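Local coordinates for protein ecto-NAD+ glycohydrolase (CD38 molecule) (Bos taurus, PDB 3GC6) that is a CD38-type ectoenzyme of the ADP-ribosyl cyclase family, with a helical part joined to a part built round a parallel beta sheet, at residues L8-Q21 / R119-S133. The protein carries 1 engineered substitution. Residues are numbered along the deposited sequence; the frame is centred on the assembly and turned at random.
Sequences LNRWHGAGSTADFQ and RWCGEPGSSDLNIWS
The N-terminal arm that leads into helix 20-35 is pinned to the loop between helix 110-115 and strand 133-134 largely by serine, threonine and asparagine groups, a worked example of how side-chain hydroxyls and amides tie irregular chain together. Ser16 sits between two passes of that loop: its OG donates to Asn130 O at 2.7 Å from well above the carbonyl plane, while Ser16 N meets the same oxygen in that plane, on a lone pair. Ser16 OG in turn accepts from Cys121 N, so the buried hydroxyl is used both ways, next to the Cys121–Cys134 disulfide. One residue on, Thr17 grips Arg119 twice, Thr17 N giving to Arg119 O and Thr17 OG1 taking Arg119 N at 2.9 Å.

Asn130 also heads an Asx turn, its OD1 accepting from Trp132 N, and this leaves ND2 to reach Leu8 O at 3.0 Å, nearly straight (165°). Ser133 OG gives a second bond to Leu8 O and receives Trp11 N; with chi1 at 71° the hydroxyl lies between its own N and carbonyl carbon, turned into the bend of residues 8-11. Arg10 holds Glu123 OE1 end-on with NH1 and NH2 in a salt bridge, the guanidinium and carboxylate planes 58° apart, and NH1 also hydrogen-bonds to Gly7 O. A water joins Glu123 OE1 to Trp11 NE1 and Asn130 ND2.

Apolar packing takes over where the helix begins: Trp120 CB lies over one face of the Phe20 ring, 4.2 Å from its centroid, and Leu129 CD2 meets Phe20 CB at 3.6 Å, with Met52 of helix 44-55 touching both Phe20 and Leu129.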
loop_
_atom_site.group_PDB
_atom_site.type_symbol
_atom_site.label_atom_id
_atom_site.label_comp_id
_atom_site.label_asym_id
_atom_site.label_seq_id
_atom_site.Cartn_x
_atom_site.Cartn_y
_atom_site.Cartn_z
ATOM N N LEU A 8 -24.979 20.300 20.477
ATOM C CA LEU A 8 -23.711 20.006 19.757
ATOM C C LEU A 8 -22.666 21.115 19.830
ATOM O O LEU A 8 -21.466 20.876 19.625
ATOM C CB LEU A 8 -23.994 19.669 18.294
ATOM C CG LEU A 8 -24.850 18.417 18.129
ATOM C CD1 LEU A 8 -25.161 18.215 16.665
ATOM C CD2 LEU A 8 -24.117 17.201 18.673
ATOM N N ASN A 9 -23.120 22.329 20.113
ATOM C CA ASN A 9 -22.212 23.457 20.159
ATOM C C ASN A 9 -21.741 23.782 21.571
ATOM O O ASN A 9 -21.213 24.858 21.803
ATOM C CB ASN A 9 -22.860 24.696 19.520
ATOM C CG ASN A 9 -21.855 25.792 19.223
ATOM O OD1 ASN A 9 -20.709 25.513 18.836
ATOM N ND2 ASN A 9 -22.275 27.062 19.393
ATOM N N ARG A 10 -21.908 22.848 22.512
ATOM C CA ARG A 10 -21.613 23.109 23.916
ATOM C C ARG A 10 -20.130 23.208 24.267
ATOM O O ARG A 10 -19.776 23.719 25.345
ATOM C CB ARG A 10 -22.275 22.050 24.799
ATOM C CG ARG A 10 -21.690 20.654 24.671
ATOM C CD ARG A 10 -22.565 19.624 25.382
ATOM N NE ARG A 10 -22.051 18.253 25.294
ATOM C CZ ARG A 10 -22.275 17.426 24.266
ATOM N NH1 ARG A 10 -22.994 17.818 23.218
ATOM N NH2 ARG A 10 -21.787 16.198 24.285
ATOM N N TRP A 11 -19.267 22.697 23.393
ATOM C CA TRP A 11 -17.854 22.689 23.699
ATOM C C TRP A 11 -17.163 24.002 23.344
ATOM O O TRP A 11 -17.665 24.789 22.543
ATOM C CB TRP A 11 -17.178 21.540 22.939
ATOM C CG TRP A 11 -17.798 20.203 23.201
ATOM C CD1 TRP A 11 -18.427 19.389 22.283
ATOM C CD2 TRP A 11 -17.834 19.499 24.452
ATOM N NE1 TRP A 11 -18.837 18.216 22.890
ATOM C CE2 TRP A 11 -18.507 18.273 24.224
ATOM C CE3 TRP A 11 -17.355 19.782 25.736
ATOM C CZ2 TRP A 11 -18.713 17.326 25.242
ATOM C CZ3 TRP A 11 -17.574 18.855 26.749
ATOM C CH2 TRP A 11 -18.246 17.637 26.492
ATOM N N HIS A 12 -15.979 24.206 23.916
ATOM C CA HIS A 12 -15.200 25.431 23.681
ATOM C C HIS A 12 -14.180 25.322 22.537
ATOM O O HIS A 12 -13.601 26.330 22.104
ATOM C CB HIS A 12 -14.464 25.838 24.959
ATOM C CG HIS A 12 -15.378 26.261 26.065
ATOM N ND1 HIS A 12 -16.004 25.363 26.900
ATOM C CD2 HIS A 12 -15.785 27.493 26.460
ATOM C CE1 HIS A 12 -16.759 26.020 27.767
ATOM N NE2 HIS A 12 -16.642 27.315 27.521
ATOM N N GLY A 13 -13.944 24.108 22.042
ATOM C CA GLY A 13 -13.002 23.951 20.956
ATOM C C GLY A 13 -13.670 23.895 19.589
ATOM O O GLY A 13 -14.879 23.701 19.468
ATOM N N ALA A 14 -12.884 24.092 18.544
ATOM C CA ALA A 14 -13.420 24.033 17.207
ATOM C C ALA A 14 -13.972 22.627 16.874
ATOM O O ALA A 14 -13.495 21.596 17.378
ATOM C CB ALA A 14 -12.332 24.423 16.199
ATOM N N GLY A 15 -14.993 22.603 16.034
ATOM C CA GLY A 15 -15.585 21.360 15.617
ATOM C C GLY A 15 -14.706 20.468 14.764
ATOM O O GLY A 15 -13.645 20.874 14.295
ATOM N N SER A 16 -15.156 19.227 14.593
ATOM C CA SER A 16 -14.435 18.267 13.765
ATOM C C SER A 16 -14.192 18.787 12.361
ATOM O O SER A 16 -15.026 19.513 11.780
ATOM C CB SER A 16 -15.201 16.945 13.652
ATOM O OG SER A 16 -15.407 16.353 14.923
ATOM N N THR A 17 -13.051 18.417 11.803
ATOM C CA THR A 17 -12.746 18.729 10.406
ATOM C C THR A 17 -13.836 18.148 9.508
ATOM O O THR A 17 -14.182 16.975 9.624
ATOM C CB THR A 17 -11.416 18.108 10.020
ATOM O OG1 THR A 17 -10.403 18.593 10.915
ATOM C CG2 THR A 17 -11.045 18.527 8.581
ATOM N N ALA A 18 -14.380 18.964 8.597
ATOM C CA ALA A 18 -15.400 18.469 7.688
ATOM C C ALA A 18 -14.821 17.358 6.810
ATOM O O ALA A 18 -13.654 17.433 6.399
ATOM C CB ALA A 18 -15.950 19.619 6.806
ATOM N N ASP A 19 -15.622 16.333 6.517
ATOM C CA ASP A 19 -15.197 15.225 5.645
ATOM C C ASP A 19 -13.956 14.499 6.145
ATOM O O ASP A 19 -13.123 14.034 5.364
ATOM C CB ASP A 19 -15.019 15.725 4.225
ATOM C CG ASP A 19 -16.373 16.024 3.601
ATOM O OD1 ASP A 19 -17.125 15.066 3.378
ATOM O OD2 ASP A 19 -16.697 17.187 3.428
ATOM N N PHE A 20 -13.867 14.402 7.467
ATOM C CA PHE A 20 -12.748 13.711 8.124
ATOM C C PHE A 20 -12.493 12.342 7.536
ATOM O O PHE A 20 -11.335 11.968 7.275
ATOM C CB PHE A 20 -13.114 13.566 9.613
ATOM C CG PHE A 20 -12.086 12.855 10.438
ATOM C CD1 PHE A 20 -10.951 13.526 10.904
ATOM C CD2 PHE A 20 -12.271 11.528 10.761
ATOM C CE1 PHE A 20 -10.009 12.843 11.703
ATOM C CE2 PHE A 20 -11.352 10.860 11.554
ATOM C CZ PHE A 20 -10.214 11.522 11.993
ATOM N N GLN A 21 -13.554 11.583 7.298
ATOM C CA GLN A 21 -13.402 10.219 6.813
ATOM C C GLN A 21 -12.769 10.165 5.429
ATOM O O GLN A 21 -11.996 9.256 5.143
ATOM C CB GLN A 21 -14.756 9.516 6.789
ATOM C CG GLN A 21 -15.457 9.540 8.133
ATOM C CD GLN A 21 -16.494 10.624 8.269
ATOM O OE1 GLN A 21 -16.303 11.770 7.839
ATOM N NE2 GLN A 21 -17.625 10.268 8.893
ATOM N N ARG A 119 -9.108 17.803 13.389
ATOM C CA ARG A 119 -9.882 17.825 14.627
ATOM C C ARG A 119 -10.951 16.752 14.519
ATOM O O ARG A 119 -11.475 16.498 13.437
ATOM C CB ARG A 119 -10.551 19.194 14.797
ATOM C CG ARG A 119 -9.577 20.363 14.805
ATOM C CD ARG A 119 -8.623 20.227 15.969
ATOM N NE ARG A 119 -7.679 21.333 16.095
ATOM C CZ ARG A 119 -7.933 22.460 16.748
ATOM N NH1 ARG A 119 -9.113 22.638 17.335
ATOM N NH2 ARG A 119 -7.006 23.409 16.819
ATOM N N TRP A 120 -11.274 16.112 15.640
ATOM C CA TRP A 120 -12.383 15.193 15.622
ATOM C C TRP A 120 -12.920 14.938 16.997
ATOM O O TRP A 120 -12.205 15.024 18.006
ATOM C CB TRP A 120 -11.973 13.868 14.982
ATOM C CG TRP A 120 -10.872 13.102 15.755
ATOM C CD1 TRP A 120 -11.047 12.146 16.700
ATOM C CD2 TRP A 120 -9.451 13.268 15.610
ATOM N NE1 TRP A 120 -9.825 11.673 17.162
ATOM C CE2 TRP A 120 -8.828 12.356 16.503
ATOM C CE3 TRP A 120 -8.647 14.100 14.826
ATOM C CZ2 TRP A 120 -7.451 12.245 16.616
ATOM C CZ3 TRP A 120 -7.272 13.980 14.926
ATOM C CH2 TRP A 120 -6.689 13.055 15.810
ATOM N N CYS A 121 -14.209 14.657 17.016
ATOM C CA CYS A 121 -14.894 14.190 18.224
ATOM C C CYS A 121 -16.253 13.648 17.793
ATOM O O CYS A 121 -16.735 13.972 16.693
ATOM C CB CYS A 121 -15.028 15.315 19.271
ATOM S SG CYS A 121 -16.143 16.721 18.804
ATOM N N GLY A 122 -16.856 12.837 18.658
ATOM C CA GLY A 122 -18.183 12.298 18.400
ATOM C C GLY A 122 -19.198 12.798 19.408
ATOM O O GLY A 122 -18.939 13.726 20.176
ATOM N N GLU A 123 -20.354 12.141 19.422
ATOM C CA GLU A 123 -21.471 12.577 20.251
ATOM C C GLU A 123 -22.202 11.287 20.642
ATOM O O GLU A 123 -22.446 10.455 19.789
ATOM C CB GLU A 123 -22.366 13.496 19.410
ATOM C CG GLU A 123 -23.743 13.779 20.012
ATOM C CD GLU A 123 -23.737 14.827 21.099
ATOM O OE1 GLU A 123 -22.660 15.291 21.547
ATOM O OE2 GLU A 123 -24.852 15.194 21.527
ATOM N N PRO A 124 -22.523 11.108 21.924
ATOM C CA PRO A 124 -23.211 9.858 22.305
ATOM C C PRO A 124 -24.548 9.739 21.562
ATOM O O PRO A 124 -25.246 10.731 21.375
ATOM C CB PRO A 124 -23.412 10.008 23.811
ATOM C CG PRO A 124 -22.266 10.912 24.239
ATOM C CD PRO A 124 -22.122 11.906 23.089
ATOM N N GLY A 125 -24.848 8.543 21.066
ATOM C CA GLY A 125 -26.095 8.307 20.314
ATOM C C GLY A 125 -26.075 8.735 18.852
ATOM O O GLY A 125 -27.108 8.673 18.142
ATOM N N SER A 126 -24.899 9.161 18.391
ATOM C CA SER A 126 -24.718 9.579 17.008
ATOM C C SER A 126 -23.605 8.769 16.341
ATOM O O SER A 126 -22.569 8.479 16.975
ATOM C CB SER A 126 -24.352 11.069 16.945
ATOM O OG SER A 126 -23.994 11.450 15.630
ATOM N N SER A 127 -23.803 8.431 15.069
ATOM C CA SER A 127 -22.806 7.708 14.291
ATOM C C SER A 127 -21.861 8.658 13.556
ATOM O O SER A 127 -20.986 8.209 12.815
ATOM C CB SER A 127 -23.506 6.819 13.261
ATOM O OG SER A 127 -24.355 7.609 12.456
ATOM N N ASP A 128 -22.036 9.965 13.765
ATOM C CA ASP A 128 -21.307 10.967 13.000
ATOM C C ASP A 128 -20.319 11.767 13.848
ATOM O O ASP A 128 -20.427 11.814 15.064
ATOM C CB ASP A 128 -22.285 11.977 12.421
ATOM C CG ASP A 128 -23.146 11.399 11.338
ATOM O OD1 ASP A 128 -22.594 10.755 10.425
ATOM O OD2 ASP A 128 -24.363 11.628 11.410
ATOM N N LEU A 129 -19.363 12.403 13.184
ATOM C CA LEU A 129 -18.535 13.378 13.883
ATOM C C LEU A 129 -19.363 14.581 14.289
ATOM O O LEU A 129 -20.347 14.906 13.637
ATOM C CB LEU A 129 -17.356 13.819 13.017
ATOM C CG LEU A 129 -16.217 12.767 12.907
ATOM C CD1 LEU A 129 -16.486 11.813 11.740
ATOM C CD2 LEU A 129 -14.880 13.437 12.697
ATOM N N ASN A 130 -18.981 15.231 15.366
ATOM C CA ASN A 130 -19.568 16.509 15.713
ATOM C C ASN A 130 -18.747 17.592 15.009
ATOM O O ASN A 130 -17.626 17.895 15.402
ATOM C CB ASN A 130 -19.545 16.709 17.233
ATOM C CG ASN A 130 -20.169 18.028 17.676
ATOM O OD1 ASN A 130 -20.336 18.959 16.878
ATOM N ND2 ASN A 130 -20.513 18.109 18.945
ATOM N N ILE A 131 -19.325 18.163 13.945
ATOM C CA ILE A 131 -18.629 19.167 13.154
ATOM C C ILE A 131 -18.878 20.596 13.667
ATOM O O ILE A 131 -18.441 21.571 13.034
ATOM C CB ILE A 131 -19.038 19.093 11.650
ATOM C CG1 ILE A 131 -20.551 19.348 11.500
ATOM C CG2 ILE A 131 -18.642 17.754 11.061
ATOM C CD1 ILE A 131 -21.092 19.293 10.046
ATOM N N TRP A 132 -19.517 20.705 14.823
ATOM C CA TRP A 132 -19.884 22.021 15.365
ATOM C C TRP A 132 -18.961 22.493 16.462
ATOM O O TRP A 132 -18.563 23.650 16.475
ATOM C CB TRP A 132 -21.332 21.988 15.869
ATOM C CG TRP A 132 -22.216 21.432 14.808
ATOM C CD1 TRP A 132 -22.803 20.190 14.775
ATOM C CD2 TRP A 132 -22.561 22.074 13.579
ATOM N NE1 TRP A 132 -23.521 20.041 13.606
ATOM C CE2 TRP A 132 -23.373 21.173 12.852
ATOM C CE3 TRP A 132 -22.249 23.317 13.017
ATOM C CZ2 TRP A 132 -23.900 21.480 11.592
ATOM C CZ3 TRP A 132 -22.769 23.624 11.755
ATOM C CH2 TRP A 132 -23.612 22.710 11.076
ATOM N N SER A 133 -18.669 21.620 17.431
ATOM C CA SER A 133 -17.696 21.980 18.462
ATOM C C SER A 133 -17.116 20.687 18.989
ATOM O O SER A 133 -17.757 19.643 18.881
ATOM C CB SER A 133 -18.330 22.789 19.615
ATOM O OG SER A 133 -19.192 22.010 20.455
HETATM O O HOH W 1 -20.054 16.101 21.055
HETATM O O HOH W 2 -11.170 20.899 18.296
HETATM O O HOH W 3 -10.272 24.859 18.987
HETATM O O HOH W 4 -16.013 25.009 15.082
HETATM O O HOH W 5 -15.926 21.865 10.925
HETATM O O HOH W 6 -19.758 12.040 10.276
#